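Local structure of putative chromatin binding protein (Chaetomium thermophilum, 6QP0) at residues I76-Y88 with N103-A115. The protein probably binds and hydrolyses ATP in a tRNA-dependent manner through this P-loop domain, serving tRNA modification by Elongator. Numbering follows the deposited sequence.
Sequences ISDATLSISRSVY and NASEKDARAALYA. With AF3 (aluminum fluoride), chain C.
Glu-106 sets CG anti to its backbone N (chi1 -169°) and runs on extended, which carries its carboxylate to the rim of the Tyr-88 ring. Tyr-88 has CG beside its own backbone N (chi1 -59°), with CD1 facing the acid. Tyr-88 CD1 lies 3.3 Å from Glu-106 CD, at the ring edge, and the ring and carboxylate planes are 70° apart. Glu-106 OE2 also accepts a hydrogen bond from Tyr-134. At the far end of the ring, Tyr-88 OH donates a very short bond to Asp-78 OD2, 2.5 Å. An alanine in place of Glu-106 would probably leave the Tyr-88 edge uncovered and the Tyr-134 hydroxyl without its acceptor. Val-87 CG2 sits over one face of the ring, toward its rim, and meets Ala-109 CB at 4.2 Å. Ile-83 lies across two small residues: its CG2 touches Ala-109 CB (3.8 Å) and its CD1 touches Ala-112 CB (3.8 Å). Leu-81 CD1 packs on Leu-113 CD2 at 3.6 Å. No hydrogen bond links the segments. Arg-85 takes no part in the helix packing; its NH2 donates to F2 of the aluminum fluoride, 2.7 Å. The loop after edge strand 72-77 packs on helix 106-120 in the P-loop NTPase fold. Leu-113 also touches Leu-129 of strand 125-130 and Trp-138 of helix 136-148.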
loop_
_atom_site.group_PDB
_atom_site.type_symbol
_atom_site.label_atom_id
_atom_site.label_comp_id
_atom_site.label_asym_id
_atom_site.label_seq_id
_atom_site.Cartn_x
_atom_site.Cartn_y
_atom_site.Cartn_z
ATOM N N ILE A 76 -2.574 0.246 -8.183
ATOM C CA ILE A 76 -1.152 0.440 -8.434
ATOM C C ILE A 76 -0.364 -0.330 -7.386
ATOM O O ILE A 76 -0.768 -0.404 -6.222
ATOM C CB ILE A 76 -0.765 1.934 -8.407
ATOM C CG1 ILE A 76 -1.637 2.734 -9.377
ATOM C CG2 ILE A 76 0.711 2.106 -8.751
ATOM C CD1 ILE A 76 -1.496 4.236 -9.231
ATOM N N SER A 77 0.770 -0.895 -7.797
ATOM C CA SER A 77 1.633 -1.635 -6.893
ATOM C C SER A 77 3.053 -1.599 -7.436
ATOM O O SER A 77 3.294 -1.189 -8.574
ATOM C CB SER A 77 1.155 -3.081 -6.720
ATOM O OG SER A 77 1.376 -3.833 -7.900
ATOM N N ASP A 78 4.003 -2.030 -6.601
ATOM C CA ASP A 78 5.376 -2.187 -7.067
ATOM C C ASP A 78 5.432 -3.111 -8.278
ATOM O O ASP A 78 6.193 -2.868 -9.223
ATOM C CB ASP A 78 6.259 -2.727 -5.940
ATOM C CG ASP A 78 6.449 -1.729 -4.808
ATOM O OD1 ASP A 78 5.681 -0.748 -4.732
ATOM O OD2 ASP A 78 7.376 -1.925 -3.995
ATOM N N ALA A 79 4.615 -4.169 -8.274
ATOM C CA ALA A 79 4.635 -5.134 -9.368
ATOM C C ALA A 79 4.079 -4.534 -10.653
ATOM O O ALA A 79 4.619 -4.774 -11.740
ATOM C CB ALA A 79 3.844 -6.382 -8.974
ATOM N N THR A 80 2.995 -3.757 -10.555
ATOM C CA THR A 80 2.427 -3.138 -11.748
ATOM C C THR A 80 3.402 -2.152 -12.378
ATOM O O THR A 80 3.399 -1.971 -13.600
ATOM C CB THR A 80 1.115 -2.426 -11.412
ATOM O OG1 THR A 80 1.363 -1.379 -10.466
ATOM C CG2 THR A 80 0.100 -3.410 -10.848
ATOM N N LEU A 81 4.229 -1.504 -11.563
ATOM C CA LEU A 81 5.252 -0.589 -12.041
ATOM C C LEU A 81 6.597 -1.273 -12.235
ATOM O O LEU A 81 7.599 -0.591 -12.471
ATOM C CB LEU A 81 5.403 0.579 -11.066
ATOM C CG LEU A 81 4.123 1.364 -10.780
ATOM C CD1 LEU A 81 4.373 2.418 -9.716
ATOM C CD2 LEU A 81 3.581 2.000 -12.054
ATOM N N SER A 82 6.641 -2.599 -12.137
ATOM C CA SER A 82 7.874 -3.360 -12.325
ATOM C C SER A 82 8.980 -2.840 -11.411
ATOM O O SER A 82 10.123 -2.633 -11.826
ATOM C CB SER A 82 8.312 -3.324 -13.789
ATOM O OG SER A 82 7.313 -3.875 -14.628
ATOM N N ILE A 83 8.627 -2.626 -10.148
ATOM C CA ILE A 83 9.573 -2.204 -9.122
ATOM C C ILE A 83 9.923 -3.437 -8.298
ATOM O O ILE A 83 9.107 -3.918 -7.503
ATOM C CB ILE A 83 8.998 -1.087 -8.242
ATOM C CG1 ILE A 83 8.752 0.171 -9.079
ATOM C CG2 ILE A 83 9.938 -0.793 -7.075
ATOM C CD1 ILE A 83 8.033 1.280 -8.336
ATOM N N SER A 84 11.131 -3.956 -8.487
ATOM C CA SER A 84 11.564 -5.129 -7.743
ATOM C C SER A 84 11.711 -4.800 -6.261
ATOM O O SER A 84 11.995 -3.662 -5.876
ATOM C CB SER A 84 12.888 -5.653 -8.298
ATOM O OG SER A 84 13.240 -6.886 -7.694
ATOM N N ARG A 85 11.513 -5.820 -5.423
ATOM C CA ARG A 85 11.630 -5.652 -3.980
ATOM C C ARG A 85 13.051 -5.344 -3.532
ATOM O O ARG A 85 13.247 -4.962 -2.373
ATOM C CB ARG A 85 11.137 -6.914 -3.270
ATOM C CG ARG A 85 9.660 -7.198 -3.464
ATOM C CD ARG A 85 9.330 -8.650 -3.161
ATOM N NE ARG A 85 7.891 -8.898 -3.167
ATOM C CZ ARG A 85 7.152 -9.016 -4.266
ATOM N NH1 ARG A 85 7.709 -8.900 -5.464
ATOM N NH2 ARG A 85 5.849 -9.243 -4.168
ATOM N N SER A 86 14.042 -5.497 -4.410
ATOM C CA SER A 86 15.432 -5.270 -4.038
ATOM C C SER A 86 15.791 -3.794 -3.939
ATOM O O SER A 86 16.890 -3.473 -3.473
ATOM C CB SER A 86 16.356 -5.958 -5.045
ATOM O OG SER A 86 16.016 -5.601 -6.373
ATOM N N VAL A 87 14.899 -2.890 -4.353
ATOM C CA VAL A 87 15.167 -1.465 -4.219
ATOM C C VAL A 87 15.242 -1.041 -2.756
ATOM O O VAL A 87 15.760 0.041 -2.453
ATOM C CB VAL A 87 14.092 -0.640 -4.952
ATOM C CG1 VAL A 87 14.081 -0.974 -6.436
ATOM C CG2 VAL A 87 12.716 -0.876 -4.338
ATOM N N TYR A 88 14.740 -1.865 -1.840
ATOM C CA TYR A 88 14.631 -1.502 -0.433
ATOM C C TYR A 88 15.858 -1.891 0.383
ATOM O O TYR A 88 15.800 -1.860 1.616
ATOM C CB TYR A 88 13.371 -2.137 0.160
ATOM C CG TYR A 88 12.114 -1.692 -0.552
ATOM C CD1 TYR A 88 11.586 -0.426 -0.336
ATOM C CD2 TYR A 88 11.466 -2.525 -1.455
ATOM C CE1 TYR A 88 10.448 -0.005 -0.991
ATOM C CE2 TYR A 88 10.323 -2.112 -2.115
ATOM C CZ TYR A 88 9.820 -0.850 -1.880
ATOM O OH TYR A 88 8.684 -0.431 -2.533
ATOM N N ASN A 103 21.465 2.043 -11.217
ATOM C CA ASN A 103 20.440 1.170 -10.667
ATOM C C ASN A 103 19.450 1.978 -9.838
ATOM O O ASN A 103 19.838 2.842 -9.045
ATOM C CB ASN A 103 21.079 0.075 -9.818
ATOM C CG ASN A 103 22.116 -0.717 -10.586
ATOM O OD1 ASN A 103 22.056 -0.810 -11.812
ATOM N ND2 ASN A 103 23.076 -1.290 -9.872
ATOM N N ALA A 104 18.164 1.691 -10.027
ATOM C CA ALA A 104 17.123 2.469 -9.374
ATOM C C ALA A 104 17.232 2.357 -7.858
ATOM O O ALA A 104 17.527 1.290 -7.313
ATOM C CB ALA A 104 15.744 2.002 -9.837
ATOM N N SER A 105 16.997 3.477 -7.184
ATOM C CA SER A 105 17.005 3.543 -5.732
ATOM C C SER A 105 15.578 3.503 -5.197
ATOM O O SER A 105 14.600 3.647 -5.937
ATOM C CB SER A 105 17.714 4.815 -5.258
ATOM O OG SER A 105 16.986 5.970 -5.639
ATOM N N GLU A 106 15.466 3.301 -3.883
ATOM C CA GLU A 106 14.158 3.344 -3.242
ATOM C C GLU A 106 13.494 4.697 -3.457
ATOM O O GLU A 106 12.276 4.779 -3.654
ATOM C CB GLU A 106 14.304 3.040 -1.751
ATOM C CG GLU A 106 12.991 2.803 -1.036
ATOM C CD GLU A 106 13.178 2.413 0.416
ATOM O OE1 GLU A 106 14.298 2.000 0.788
ATOM O OE2 GLU A 106 12.202 2.522 1.187
ATOM N N LYS A 107 14.283 5.774 -3.428
ATOM C CA LYS A 107 13.752 7.102 -3.716
ATOM C C LYS A 107 13.157 7.163 -5.116
ATOM O O LYS A 107 12.130 7.817 -5.334
ATOM C CB LYS A 107 14.862 8.138 -3.549
ATOM C CG LYS A 107 14.451 9.576 -3.800
ATOM C CD LYS A 107 15.511 10.527 -3.260
ATOM C CE LYS A 107 15.507 11.861 -3.989
ATOM N NZ LYS A 107 14.237 12.614 -3.803
ATOM N N ASP A 108 13.789 6.491 -6.082
ATOM C CA ASP A 108 13.224 6.418 -7.425
ATOM C C ASP A 108 11.943 5.592 -7.448
ATOM O O ASP A 108 11.038 5.875 -8.240
ATOM C CB ASP A 108 14.246 5.830 -8.399
ATOM C CG ASP A 108 15.463 6.722 -8.583
ATOM O OD1 ASP A 108 15.308 7.962 -8.589
ATOM O OD2 ASP A 108 16.578 6.179 -8.725
ATOM N N ALA A 109 11.849 4.565 -6.596
ATOM C CA ALA A 109 10.610 3.804 -6.497
ATOM C C ALA A 109 9.460 4.695 -6.044
ATOM O O ALA A 109 8.351 4.616 -6.585
ATOM C CB ALA A 109 10.785 2.629 -5.535
ATOM N N ARG A 110 9.706 5.550 -5.048
ATOM C CA ARG A 110 8.675 6.481 -4.605
ATOM C C ARG A 110 8.332 7.477 -5.706
ATOM O O ARG A 110 7.166 7.857 -5.867
ATOM C CB ARG A 110 9.132 7.203 -3.336
ATOM C CG ARG A 110 9.328 6.273 -2.140
ATOM C CD ARG A 110 9.442 7.039 -0.832
ATOM N NE ARG A 110 10.605 7.919 -0.794
ATOM C CZ ARG A 110 11.842 7.520 -0.511
ATOM N NH1 ARG A 110 12.092 6.245 -0.248
ATOM N NH2 ARG A 110 12.836 8.399 -0.500
ATOM N N ALA A 111 9.333 7.908 -6.474
ATOM C CA ALA A 111 9.059 8.754 -7.631
ATOM C C ALA A 111 8.120 8.049 -8.602
ATOM O O ALA A 111 7.123 8.625 -9.051
ATOM C CB ALA A 111 10.369 9.137 -8.319
ATOM N N ALA A 112 8.419 6.788 -8.925
ATOM C CA ALA A 112 7.567 6.029 -9.833
ATOM C C ALA A 112 6.151 5.914 -9.285
ATOM O O ALA A 112 5.172 6.147 -10.004
ATOM C CB ALA A 112 8.164 4.641 -10.073
ATOM N N LEU A 113 6.025 5.553 -8.006
ATOM C CA LEU A 113 4.707 5.449 -7.389
ATOM C C LEU A 113 3.985 6.789 -7.428
ATOM O O LEU A 113 2.808 6.865 -7.796
ATOM C CB LEU A 113 4.844 4.954 -5.948
ATOM C CG LEU A 113 5.347 3.523 -5.751
ATOM C CD1 LEU A 113 5.823 3.316 -4.322
ATOM C CD2 LEU A 113 4.263 2.516 -6.100
ATOM N N TYR A 114 4.684 7.864 -7.059
ATOM C CA TYR A 114 4.059 9.181 -7.023
ATOM C C TYR A 114 3.490 9.552 -8.388
ATOM O O TYR A 114 2.352 10.028 -8.491
ATOM C CB TYR A 114 5.074 10.224 -6.551
ATOM C CG TYR A 114 4.512 11.624 -6.449
ATOM C CD1 TYR A 114 4.557 12.491 -7.533
ATOM C CD2 TYR A 114 3.936 12.079 -5.270
ATOM C CE1 TYR A 114 4.044 13.771 -7.447
ATOM C CE2 TYR A 114 3.418 13.358 -5.174
ATOM C CZ TYR A 114 3.475 14.199 -6.266
ATOM O OH TYR A 114 2.963 15.474 -6.180
ATOM N N ALA A 115 4.265 9.328 -9.453
ATOM C CA ALA A 115 3.808 9.677 -10.793
ATOM C C ALA A 115 2.594 8.848 -11.195
ATOM O O ALA A 115 1.614 9.377 -11.731
ATOM C CB ALA A 115 4.944 9.485 -11.797
HETATM AL AL AF3 C . 4.741 -8.099 -1.255
HETATM F F1 AF3 C . 3.558 -7.242 -2.145
HETATM F F2 AF3 C . 5.039 -9.744 -1.609
HETATM F F3 AF3 C . 5.260 -7.487 0.251
#